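Local coordinates for DNA polymerase (Bacillus phage phi29, PDB 2PY5), which replicates the viral DNA by protein-primed, highly processive strand-displacement synthesis and proofreads it with a 3'-5' exonuclease, at residues G28-E33 / Y165-I170. The protein carries 2 engineered substitutions. Sequence-based numbering, arbitrary orientation.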
loop_
_atom_site.group_PDB
_atom_site.type_symbol
_atom_site.label_atom_id
_atom_site.label_comp_id
_atom_site.label_asym_id
_atom_site.label_seq_id
_atom_site.Cartn_x
_atom_site.Cartn_y
_atom_site.Cartn_z
ATOM N N GLY F 28 -16.200 -20.747 -6.085
ATOM C CA GLY F 28 -15.230 -21.582 -6.767
ATOM C C GLY F 28 -14.089 -21.837 -5.814
ATOM O O GLY F 28 -13.719 -20.954 -5.028
ATOM N N TYR F 29 -13.547 -23.050 -5.868
ATOM C CA TYR F 29 -12.245 -23.362 -5.261
ATOM C C TYR F 29 -11.365 -24.130 -6.218
ATOM O O TYR F 29 -11.854 -24.865 -7.042
ATOM C CB TYR F 29 -12.383 -24.107 -3.919
ATOM C CG TYR F 29 -12.952 -25.510 -3.971
ATOM C CD1 TYR F 29 -12.178 -26.595 -4.426
ATOM C CD2 TYR F 29 -14.242 -25.766 -3.531
ATOM C CE1 TYR F 29 -12.690 -27.887 -4.460
ATOM C CE2 TYR F 29 -14.761 -27.057 -3.560
ATOM C CZ TYR F 29 -13.967 -28.117 -4.018
ATOM O OH TYR F 29 -14.465 -29.403 -4.062
ATOM N N MET F 30 -10.051 -23.929 -6.102
ATOM C CA MET F 30 -9.080 -24.587 -6.970
ATOM C C MET F 30 -7.807 -24.853 -6.164
ATOM O O MET F 30 -7.271 -23.949 -5.546
ATOM C CB MET F 30 -8.760 -23.717 -8.196
ATOM C CG MET F 30 -7.702 -24.321 -9.107
ATOM S SD MET F 30 -7.444 -23.441 -10.658
ATOM C CE MET F 30 -8.854 -23.981 -11.604
ATOM N N ASN F 31 -7.338 -26.109 -6.207
ATOM C CA ASN F 31 -6.113 -26.545 -5.525
ATOM C C ASN F 31 -4.927 -25.825 -6.184
ATOM O O ASN F 31 -4.701 -25.962 -7.378
ATOM C CB ASN F 31 -6.030 -28.064 -5.663
ATOM C CG ASN F 31 -4.904 -28.703 -4.867
ATOM O OD1 ASN F 31 -5.008 -29.873 -4.469
ATOM N ND2 ASN F 31 -3.840 -27.990 -4.665
ATOM N N ILE F 32 -4.218 -25.033 -5.386
ATOM C CA ILE F 32 -3.107 -24.195 -5.854
ATOM C C ILE F 32 -1.964 -25.029 -6.421
ATOM O O ILE F 32 -1.252 -24.591 -7.342
ATOM C CB ILE F 32 -2.621 -23.287 -4.691
ATOM C CG1 ILE F 32 -3.672 -22.218 -4.409
ATOM C CG2 ILE F 32 -1.272 -22.610 -4.989
ATOM C CD1 ILE F 32 -3.426 -21.418 -3.122
ATOM N N GLU F 33 -1.804 -26.232 -5.883
ATOM C CA GLU F 33 -0.758 -27.156 -6.335
ATOM C C GLU F 33 -1.185 -27.986 -7.535
ATOM O O GLU F 33 -0.342 -28.384 -8.325
ATOM C CB GLU F 33 -0.328 -28.081 -5.189
ATOM C CG GLU F 33 0.217 -27.335 -3.977
ATOM C CD GLU F 33 0.653 -28.273 -2.866
ATOM O OE1 GLU F 33 -0.219 -28.963 -2.297
ATOM O OE2 GLU F 33 1.872 -28.318 -2.567
ATOM N N TYR F 165 -15.607 -17.321 -16.155
ATOM C CA TYR F 165 -15.045 -16.165 -15.452
ATOM C C TYR F 165 -14.579 -16.536 -14.040
ATOM O O TYR F 165 -13.509 -16.123 -13.592
ATOM C CB TYR F 165 -16.068 -15.028 -15.337
ATOM C CG TYR F 165 -16.125 -14.072 -16.504
ATOM C CD1 TYR F 165 -14.984 -13.407 -16.949
ATOM C CD2 TYR F 165 -17.336 -13.797 -17.140
ATOM C CE1 TYR F 165 -15.042 -12.519 -18.017
ATOM C CE2 TYR F 165 -17.404 -12.905 -18.203
ATOM C CZ TYR F 165 -16.255 -12.270 -18.636
ATOM O OH TYR F 165 -16.319 -11.386 -19.691
ATOM N N ILE F 166 -15.400 -17.304 -13.333
ATOM C CA ILE F 166 -15.090 -17.703 -11.969
ATOM C C ILE F 166 -13.858 -18.614 -11.954
ATOM O O ILE F 166 -12.943 -18.430 -11.146
ATOM C CB ILE F 166 -16.313 -18.407 -11.297
ATOM C CG1 ILE F 166 -17.495 -17.430 -11.186
ATOM C CG2 ILE F 166 -15.922 -18.959 -9.906
ATOM C CD1 ILE F 166 -18.859 -18.118 -10.973
ATOM N N LYS F 167 -13.824 -19.575 -12.866
ATOM C CA LYS F 167 -12.692 -20.477 -12.993
ATOM C C LYS F 167 -11.404 -19.703 -13.308
ATOM O O LYS F 167 -10.336 -20.003 -12.767
ATOM C CB LYS F 167 -12.952 -21.506 -14.092
ATOM C CG LYS F 167 -11.972 -22.650 -14.077
ATOM C CD LYS F 167 -12.271 -23.628 -15.161
ATOM C CE LYS F 167 -11.231 -24.719 -15.204
ATOM N NZ LYS F 167 -11.530 -25.719 -16.261
ATOM N N ASN F 168 -11.512 -18.705 -14.177
ATOM C CA ASN F 168 -10.348 -17.889 -14.548
ATOM C C ASN F 168 -9.856 -17.087 -13.346
ATOM O O ASN F 168 -8.643 -17.021 -13.082
ATOM C CB ASN F 168 -10.709 -16.954 -15.706
ATOM C CG ASN F 168 -9.552 -16.088 -16.144
ATOM O OD1 ASN F 168 -9.702 -14.873 -16.305
ATOM N ND2 ASN F 168 -8.389 -16.705 -16.355
ATOM N N ASP F 169 -10.783 -16.468 -12.616
ATOM C CA ASP F 169 -10.417 -15.695 -11.419
ATOM C C ASP F 169 -9.654 -16.527 -10.406
ATOM O O ASP F 169 -8.596 -16.106 -9.927
ATOM C CB ASP F 169 -11.644 -15.113 -10.718
ATOM C CG ASP F 169 -12.193 -13.889 -11.400
ATOM O OD1 ASP F 169 -11.617 -13.442 -12.412
ATOM O OD2 ASP F 169 -13.217 -13.366 -10.903
ATOM N N ILE F 170 -10.182 -17.697 -10.054
ATOM C CA ILE F 170 -9.500 -18.534 -9.053
ATOM C C ILE F 170 -8.191 -19.120 -9.599
ATOM O O ILE F 170 -7.249 -19.319 -8.850
ATOM C CB ILE F 170 -10.421 -19.637 -8.455
ATOM C CG1 ILE F 170 -10.847 -20.689 -9.501
ATOM C CG2 ILE F 170 -11.641 -18.973 -7.799
ATOM C CD1 ILE F 170 -11.883 -21.694 -8.954
#
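Gly28 and Met30 face Ile166 and Ile170 where strand 28-31 packs against helix 165-170, the two axes 8.2 Å apart and crossing at -43°. The register pairs every second strand residue with one helical turn: Gly28 CA lies 6.5 Å from Ile166 CA, and Met30 CA 6.4 Å from Ile170 CA. Glycine suits the first position because, with no side chain, it leaves its CA open on the helix-facing side of the strand, and Ile166 CG2 can approach to 4.1 Å from that CA. Ile170 carries the centre of the contact. Its CG1 stands between its own backbone N and carbonyl carbon (chi1 66°), and from there CD1 rests against the strand backbone, 3.7 Å from Tyr29 C, while also touching Met30 CB at 3.8 Å. Met30, with CG anti to its backbone N, bends at chi3 (-77°), and its methyl CE meets Lys167 CG at 4.2 Å. A flexible thioether fits this margin, where the aliphatic part of Lys167 supplies apolar surface and its extended chain takes NZ onward to a weak hydrogen bond with Tyr38 OH. Ile166 touches Glu14, which is essential for exonucleolysis, and Ile170 touches Ala12, an engineered residue at a position essential for the same activity, while Asp169, which binds magnesium in a structure of this protein, packs on a DNA phosphate. Tyr29 points away from this helix and stacks on Trp50 of helix 44-54, so in the exonuclease domain strand 24-31, between strands 8-15 and 38-41, has helix 160-182 against one face and helix 44-54 against the other.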